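2'-5' RNA Ligase (PDB 1IUH) belongs to the LigT-like phosphoesterases of the 2H clan, a family of two-lobed alpha/beta proteins. Local coordinates at residues K23-V33 with T132-V143. Numbering follows the deposited sequence.
Sequences KVRPFRGWKPV and TLARRKAPAPRV
Trp30 lies at the heart of this contact, where the loop after strand 132-136 passes over a face and along an edge of the indole. Its NE1 gives a nearly straight hydrogen bond (170°) to Pro141 O, 3.0 Å away; the acceptor lies in the ring plane, although the donor stands above the carbonyl plane. Ala140 CB sits over the five-membered ring, 3.5 Å from its centroid, and Arg136 CB over the six-membered ring, two CH-pi contacts. With CG beside its own backbone N (chi1 -78°), the indole is placed with its five-membered ring against Ala140 and NE1 at Pro141 O; a methyl is small enough to lie this close. Phe27 repeats the theme: Pro141 CG covers one face, 3.7 Å from the centroid, and Pro26 the opposite one, the C-H bonds of a puckered, saturated proline ring suiting an aromatic face.

Behind these rings the backbones pair antiparallel. Lys31 and Arg135 exchange both N-H...O bonds, and Val33 N bonds Leu133 O at 3.2 Å. Gly29 O receives Ala138 N on an in-plane lone pair and, weakly, Lys137 N; with no side chain, Gly29 lets its CA come within 3.6 Å of Pro139 O. Lys31 and Lys137 run side by side, their NZ atoms 3.7 Å apart.

Further out, Leu133 and Ala134 both face Trp89 in a classic beta bulge, and Arg136 bonds Arg87; strand 130-136 therefore sits between strands 88-94 and 30-32. Backbone bonds set the pairing and start the loop at Gly29 O; beyond that, the indole N-H and CH-pi packing mainly hold it, while the neighbouring lysine ammonium groups would be expected to repel one another.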
ATOM      1  N   LYS A  23      -8.899   3.748  18.290  1.00 35.04           N
ATOM      2  CA  LYS A  23     -10.361   3.889  18.380  1.00 34.84           C
ATOM      3  C   LYS A  23     -11.046   2.567  18.114  1.00 34.09           C
ATOM      4  O   LYS A  23     -12.253   2.436  18.264  1.00 34.28           O
ATOM      5  CB  LYS A  23     -10.906   4.905  17.353  1.00 35.38           C
ATOM      6  CG  LYS A  23      -9.924   5.994  16.840  1.00 39.87           C
ATOM      7  CD  LYS A  23     -10.206   7.420  17.367  1.00 40.19           C
ATOM      8  CE  LYS A  23      -9.417   7.715  18.685  1.00 42.66           C
ATOM      9  NZ  LYS A  23      -9.884   8.929  19.462  1.00 39.25           N
ATOM     10  N   VAL A  24     -10.267   1.559  17.798  1.00 31.82           N
ATOM     11  CA  VAL A  24     -10.887   0.346  17.384  1.00 31.07           C
ATOM     12  C   VAL A  24     -10.639  -0.878  18.264  1.00 31.78           C
ATOM     13  O   VAL A  24     -11.173  -1.974  18.007  1.00 31.79           O
ATOM     14  CB  VAL A  24     -10.442   0.175  15.888  1.00 30.41           C
ATOM     15  CG1 VAL A  24      -9.640  -1.035  15.720  1.00 25.98           C
ATOM     16  CG2 VAL A  24     -11.646   0.318  14.939  1.00 26.12           C
ATOM     17  N   ARG A  25      -9.848  -0.689  19.312  1.00 30.58           N
ATOM     18  CA  ARG A  25      -9.540  -1.768  20.245  1.00 31.32           C
ATOM     19  C   ARG A  25     -10.774  -2.299  21.050  1.00 29.27           C
ATOM     20  O   ARG A  25     -10.811  -3.456  21.476  1.00 26.68           O
ATOM     21  CB  ARG A  25      -8.461  -1.285  21.217  1.00 35.54           C
ATOM     22  CG  ARG A  25      -8.306  -2.135  22.469  1.00 42.08           C
ATOM     23  CD  ARG A  25      -7.313  -1.480  23.410  1.00 48.43           C
ATOM     24  NE  ARG A  25      -6.011  -1.398  22.748  1.00 53.99           N
ATOM     25  CZ  ARG A  25      -4.852  -1.613  23.366  1.00 55.66           C
ATOM     26  NH1 ARG A  25      -4.867  -1.898  24.671  1.00 56.74           N
ATOM     27  NH2 ARG A  25      -3.704  -1.636  22.669  1.00 56.13           N
ATOM     28  N   PRO A  26     -11.753  -1.429  21.327  1.00 27.93           N
ATOM     29  CA  PRO A  26     -12.940  -1.856  22.063  1.00 27.24           C
ATOM     30  C   PRO A  26     -13.738  -2.853  21.186  1.00 29.52           C
ATOM     31  O   PRO A  26     -14.610  -3.611  21.686  1.00 30.05           O
ATOM     32  CB  PRO A  26     -13.719  -0.560  22.241  1.00 28.00           C
ATOM     33  CG  PRO A  26     -12.677   0.523  22.132  1.00 27.97           C
ATOM     34  CD  PRO A  26     -11.756   0.028  21.088  1.00 26.88           C
ATOM     35  N   PHE A  27     -13.450  -2.872  19.874  1.00 28.89           N
ATOM     36  CA  PHE A  27     -14.200  -3.757  19.002  1.00 27.45           C
ATOM     37  C   PHE A  27     -13.481  -4.958  18.476  1.00 28.70           C
ATOM     38  O   PHE A  27     -12.794  -4.882  17.472  1.00 29.07           O
ATOM     39  CB  PHE A  27     -14.732  -2.957  17.872  1.00 25.03           C
ATOM     40  CG  PHE A  27     -15.424  -1.743  18.311  1.00 23.57           C
ATOM     41  CD1 PHE A  27     -14.852  -0.495  18.121  1.00 22.66           C
ATOM     42  CD2 PHE A  27     -16.633  -1.844  19.003  1.00 24.96           C
ATOM     43  CE1 PHE A  27     -15.461   0.648  18.618  1.00 20.44           C
ATOM     44  CE2 PHE A  27     -17.241  -0.718  19.501  1.00 22.16           C
ATOM     45  CZ  PHE A  27     -16.644   0.529  19.309  1.00 21.52           C
ATOM     46  N   ARG A  28     -13.702  -6.093  19.125  1.00 29.93           N
ATOM     47  CA  ARG A  28     -13.018  -7.338  18.750  1.00 30.06           C
ATOM     48  C   ARG A  28     -13.290  -7.790  17.300  1.00 27.79           C
ATOM     49  O   ARG A  28     -12.600  -8.616  16.742  1.00 25.48           O
ATOM     50  CB  ARG A  28     -13.318  -8.468  19.807  1.00 32.17           C
ATOM     51  CG  ARG A  28     -14.783  -8.945  19.940  1.00 33.52           C
ATOM     52  CD  ARG A  28     -14.853 -10.331  20.557  1.00 36.58           C
ATOM     53  NE  ARG A  28     -15.241 -10.308  21.979  1.00 42.02           N
ATOM     54  CZ  ARG A  28     -14.379 -10.295  22.989  1.00 43.11           C
ATOM     55  NH1 ARG A  28     -13.062 -10.313  22.765  1.00 46.49           N
ATOM     56  NH2 ARG A  28     -14.825 -10.250  24.223  1.00 44.30           N
ATOM     57  N   GLY A  29     -14.289  -7.232  16.673  1.00 26.89           N
ATOM     58  CA  GLY A  29     -14.489  -7.620  15.297  1.00 27.07           C
ATOM     59  C   GLY A  29     -13.441  -6.993  14.379  1.00 27.29           C
ATOM     60  O   GLY A  29     -13.359  -7.384  13.204  1.00 27.35           O
ATOM     61  N   TRP A  30     -12.655  -6.028  14.879  1.00 26.64           N
ATOM     62  CA  TRP A  30     -11.631  -5.358  14.068  1.00 25.26           C
ATOM     63  C   TRP A  30     -10.252  -5.921  14.241  1.00 26.01           C
ATOM     64  O   TRP A  30      -9.750  -6.063  15.363  1.00 25.88           O
ATOM     65  CB  TRP A  30     -11.578  -3.882  14.359  1.00 22.75           C
ATOM     66  CG  TRP A  30     -12.673  -3.149  13.705  1.00 25.09           C
ATOM     67  CD1 TRP A  30     -13.679  -2.464  14.324  1.00 25.60           C
ATOM     68  CD2 TRP A  30     -12.857  -2.941  12.287  1.00 23.84           C
ATOM     69  NE1 TRP A  30     -14.462  -1.831  13.386  1.00 25.64           N
ATOM     70  CE2 TRP A  30     -13.984  -2.109  12.131  1.00 23.05           C
ATOM     71  CE3 TRP A  30     -12.171  -3.372  11.144  1.00 22.77           C
ATOM     72  CZ2 TRP A  30     -14.444  -1.696  10.886  1.00 23.97           C
ATOM     73  CZ3 TRP A  30     -12.620  -2.953   9.893  1.00 23.26           C
ATOM     74  CH2 TRP A  30     -13.740  -2.131   9.768  1.00 24.67           C
ATOM     75  N   LYS A  31      -9.620  -6.263  13.132  1.00 26.09           N
ATOM     76  CA  LYS A  31      -8.291  -6.819  13.246  1.00 27.07           C
ATOM     77  C   LYS A  31      -7.331  -5.719  12.809  1.00 25.86           C
ATOM     78  O   LYS A  31      -7.271  -5.302  11.646  1.00 26.13           O
ATOM     79  CB  LYS A  31      -8.224  -8.075  12.397  1.00 30.99           C
ATOM     80  CG  LYS A  31      -6.854  -8.567  12.069  1.00 37.26           C
ATOM     81  CD  LYS A  31      -6.182  -9.291  13.189  1.00 41.78           C
ATOM     82  CE  LYS A  31      -5.057 -10.152  12.582  1.00 46.27           C
ATOM     83  NZ  LYS A  31      -4.309 -10.997  13.584  1.00 49.68           N
ATOM     84  N   PRO A  32      -6.560  -5.221  13.751  1.00 24.61           N
ATOM     85  CA  PRO A  32      -5.647  -4.159  13.384  1.00 25.71           C
ATOM     86  C   PRO A  32      -4.354  -4.673  12.755  1.00 26.32           C
ATOM     87  O   PRO A  32      -3.785  -5.715  13.162  1.00 25.55           O
ATOM     88  CB  PRO A  32      -5.431  -3.430  14.723  1.00 23.92           C
ATOM     89  CG  PRO A  32      -5.331  -4.501  15.632  1.00 21.94           C
ATOM     90  CD  PRO A  32      -6.415  -5.529  15.169  1.00 23.31           C
ATOM     91  N   VAL A  33      -3.930  -3.913  11.742  1.00 26.48           N
ATOM     92  CA  VAL A  33      -2.717  -4.183  11.005  1.00 26.03           C
ATOM     93  C   VAL A  33      -1.560  -3.836  11.944  1.00 26.87           C
ATOM     94  O   VAL A  33      -1.597  -2.805  12.584  1.00 26.49           O
ATOM     95  CB  VAL A  33      -2.649  -3.270   9.706  1.00 25.24           C
ATOM     96  CG1 VAL A  33      -1.265  -3.309   9.100  1.00 24.52           C
ATOM     97  CG2 VAL A  33      -3.683  -3.710   8.671  1.00 22.62           C
ATOM     98  N   THR A 132      -4.262   0.771   4.894  1.00 24.02           N
ATOM     99  CA  THR A 132      -5.112  -0.009   5.779  1.00 23.93           C
ATOM    100  C   THR A 132      -4.752   0.022   7.253  1.00 22.10           C
ATOM    101  O   THR A 132      -3.622  -0.193   7.615  1.00 23.02           O
ATOM    102  CB  THR A 132      -5.151  -1.417   5.276  1.00 22.60           C
ATOM    103  OG1 THR A 132      -5.467  -1.329   3.892  1.00 27.34           O
ATOM    104  CG2 THR A 132      -6.235  -2.201   5.920  1.00 20.92           C
ATOM    105  N   LEU A 133      -5.771   0.255   8.077  1.00 22.00           N
ATOM    106  CA  LEU A 133      -5.703   0.351   9.547  1.00 21.96           C
ATOM    107  C   LEU A 133      -6.183  -0.882  10.265  1.00 20.95           C
ATOM    108  O   LEU A 133      -5.668  -1.249  11.339  1.00 21.02           O
ATOM    109  CB  LEU A 133      -6.581   1.502  10.015  1.00 22.45           C
ATOM    110  CG  LEU A 133      -6.140   2.844   9.483  1.00 22.43           C
ATOM    111  CD1 LEU A 133      -7.240   3.799   9.675  1.00 25.39           C
ATOM    112  CD2 LEU A 133      -4.876   3.265  10.187  1.00 21.16           C
ATOM    113  N   ALA A 134      -7.199  -1.503   9.686  1.00 20.06           N
ATOM    114  CA  ALA A 134      -7.743  -2.705  10.259  1.00 21.93           C
ATOM    115  C   ALA A 134      -8.685  -3.365   9.295  1.00 22.46           C
ATOM    116  O   ALA A 134      -9.202  -2.735   8.392  1.00 22.28           O
ATOM    117  CB  ALA A 134      -8.471  -2.368  11.593  1.00 21.25           C
ATOM    118  N   ARG A 135      -8.914  -4.653   9.503  1.00 25.70           N
ATOM    119  CA  ARG A 135      -9.824  -5.421   8.639  1.00 28.83           C
ATOM    120  C   ARG A 135     -10.917  -6.103   9.505  1.00 29.11           C
ATOM    121  O   ARG A 135     -10.665  -6.590  10.628  1.00 27.82           O
ATOM    122  CB  ARG A 135      -9.036  -6.457   7.798  1.00 30.99           C
ATOM    123  CG  ARG A 135      -8.016  -5.844   6.834  1.00 35.52           C
ATOM    124  CD  ARG A 135      -7.178  -6.854   5.915  1.00 39.19           C
ATOM    125  NE  ARG A 135      -6.638  -6.153   4.710  1.00 41.49           N
ATOM    126  CZ  ARG A 135      -7.319  -5.942   3.555  1.00 43.18           C
ATOM    127  NH1 ARG A 135      -8.586  -6.395   3.393  1.00 38.91           N
ATOM    128  NH2 ARG A 135      -6.750  -5.222   2.565  1.00 43.34           N
ATOM    129  N   ARG A 136     -12.131  -6.102   8.963  1.00 29.17           N
ATOM    130  CA  ARG A 136     -13.284  -6.652   9.639  1.00 31.02           C
ATOM    131  C   ARG A 136     -13.417  -8.169   9.547  1.00 31.33           C
ATOM    132  O   ARG A 136     -13.894  -8.719   8.555  1.00 32.68           O
ATOM    133  CB  ARG A 136     -14.523  -5.878   9.120  1.00 32.64           C
ATOM    134  CG  ARG A 136     -15.751  -6.640   8.750  1.00 33.64           C
ATOM    135  CD  ARG A 136     -16.270  -7.448   9.871  1.00 37.27           C
ATOM    136  NE  ARG A 136     -17.731  -7.471   9.931  1.00 35.92           N
ATOM    137  CZ  ARG A 136     -18.467  -8.557   9.764  1.00 36.98           C
ATOM    138  NH1 ARG A 136     -17.884  -9.741   9.513  1.00 34.29           N
ATOM    139  NH2 ARG A 136     -19.799  -8.451   9.875  1.00 39.39           N
ATOM    140  N   LYS A 137     -12.945  -8.839  10.589  1.00 31.51           N
ATOM    141  CA  LYS A 137     -12.993 -10.276  10.703  1.00 31.17           C
ATOM    142  C   LYS A 137     -14.316 -10.711  11.346  1.00 32.56           C
ATOM    143  O   LYS A 137     -14.711 -11.865  11.259  1.00 32.67           O
ATOM    144  CB  LYS A 137     -11.844 -10.765  11.543  1.00 33.15           C
ATOM    145  CG  LYS A 137     -10.539 -11.142  10.767  1.00 38.57           C
ATOM    146  CD  LYS A 137      -9.545 -11.937  11.739  1.00 42.06           C
ATOM    147  CE  LYS A 137      -8.440 -12.765  11.036  1.00 43.98           C
ATOM    148  NZ  LYS A 137      -7.024 -12.489  11.571  1.00 45.51           N
ATOM    149  N   ALA A 138     -15.044  -9.796  11.972  1.00 31.83           N
ATOM    150  CA  ALA A 138     -16.288 -10.204  12.587  1.00 29.83           C
ATOM    151  C   ALA A 138     -17.175  -9.000  12.802  1.00 29.51           C
ATOM    152  O   ALA A 138     -16.801  -7.900  12.497  1.00 30.98           O
ATOM    153  CB  ALA A 138     -15.997 -10.942  13.886  1.00 27.13           C
ATOM    154  N   PRO A 139     -18.384  -9.183  13.336  1.00 29.55           N
ATOM    155  CA  PRO A 139     -19.113  -7.910  13.462  1.00 28.26           C
ATOM    156  C   PRO A 139     -18.411  -6.795  14.291  1.00 28.37           C
ATOM    157  O   PRO A 139     -17.983  -6.994  15.430  1.00 28.16           O
ATOM    158  CB  PRO A 139     -20.459  -8.350  14.063  1.00 28.46           C
ATOM    159  CG  PRO A 139     -20.582  -9.836  13.648  1.00 26.91           C
ATOM    160  CD  PRO A 139     -19.181 -10.341  13.798  1.00 27.33           C
ATOM    161  N   ALA A 140     -18.315  -5.613  13.717  1.00 28.11           N
ATOM    162  CA  ALA A 140     -17.719  -4.499  14.403  1.00 30.03           C
ATOM    163  C   ALA A 140     -18.305  -3.244  13.797  1.00 30.79           C
ATOM    164  O   ALA A 140     -18.693  -3.241  12.649  1.00 30.23           O
ATOM    165  CB  ALA A 140     -16.194  -4.524  14.254  1.00 32.60           C
ATOM    166  N   PRO A 141     -18.406  -2.161  14.578  1.00 31.81           N
ATOM    167  CA  PRO A 141     -18.977  -0.936  14.013  1.00 33.03           C
ATOM    168  C   PRO A 141     -17.987   0.082  13.398  1.00 34.69           C
ATOM    169  O   PRO A 141     -16.797   0.064  13.692  1.00 33.01           O
ATOM    170  CB  PRO A 141     -19.677  -0.318  15.214  1.00 32.05           C
ATOM    171  CG  PRO A 141     -18.728  -0.615  16.305  1.00 31.63           C
ATOM    172  CD  PRO A 141     -18.407  -2.096  16.056  1.00 31.87           C
ATOM    173  N   ARG A 142     -18.512   0.948  12.538  1.00 35.56           N
ATOM    174  CA  ARG A 142     -17.739   2.045  12.007  1.00 38.93           C
ATOM    175  C   ARG A 142     -17.453   2.887  13.253  1.00 39.32           C
ATOM    176  O   ARG A 142     -18.196   2.852  14.231  1.00 39.00           O
ATOM    177  CB  ARG A 142     -18.578   2.944  11.087  1.00 39.77           C
ATOM    178  CG  ARG A 142     -19.344   2.220  10.029  1.00 44.57           C
ATOM    179  CD  ARG A 142     -18.918   2.571   8.605  1.00 45.88           C
ATOM    180  NE  ARG A 142     -19.503   1.574   7.696  1.00 49.82           N
ATOM    181  CZ  ARG A 142     -19.369   1.593   6.370  1.00 50.75           C
ATOM    182  NH1 ARG A 142     -18.668   2.571   5.792  1.00 52.46           N
ATOM    183  NH2 ARG A 142     -19.919   0.640   5.630  1.00 49.06           N
ATOM    184  N   VAL A 143     -16.400   3.670  13.182  1.00 40.55           N
ATOM    185  CA  VAL A 143     -15.998   4.589  14.254  1.00 42.32           C
ATOM    186  C   VAL A 143     -15.941   5.935  13.523  1.00 43.03           C
ATOM    187  O   VAL A 143     -15.653   5.962  12.326  1.00 44.28           O
ATOM    188  CB  VAL A 143     -14.581   4.255  14.734  1.00 43.20           C
ATOM    189  CG1 VAL A 143     -13.963   5.487  15.413  1.00 45.78           C
ATOM    190  CG2 VAL A 143     -14.615   3.028  15.634  1.00 42.36           C
TER
HETATM  191  O   HOH W   1     -16.344  -5.984  17.106  1.00 32.55           O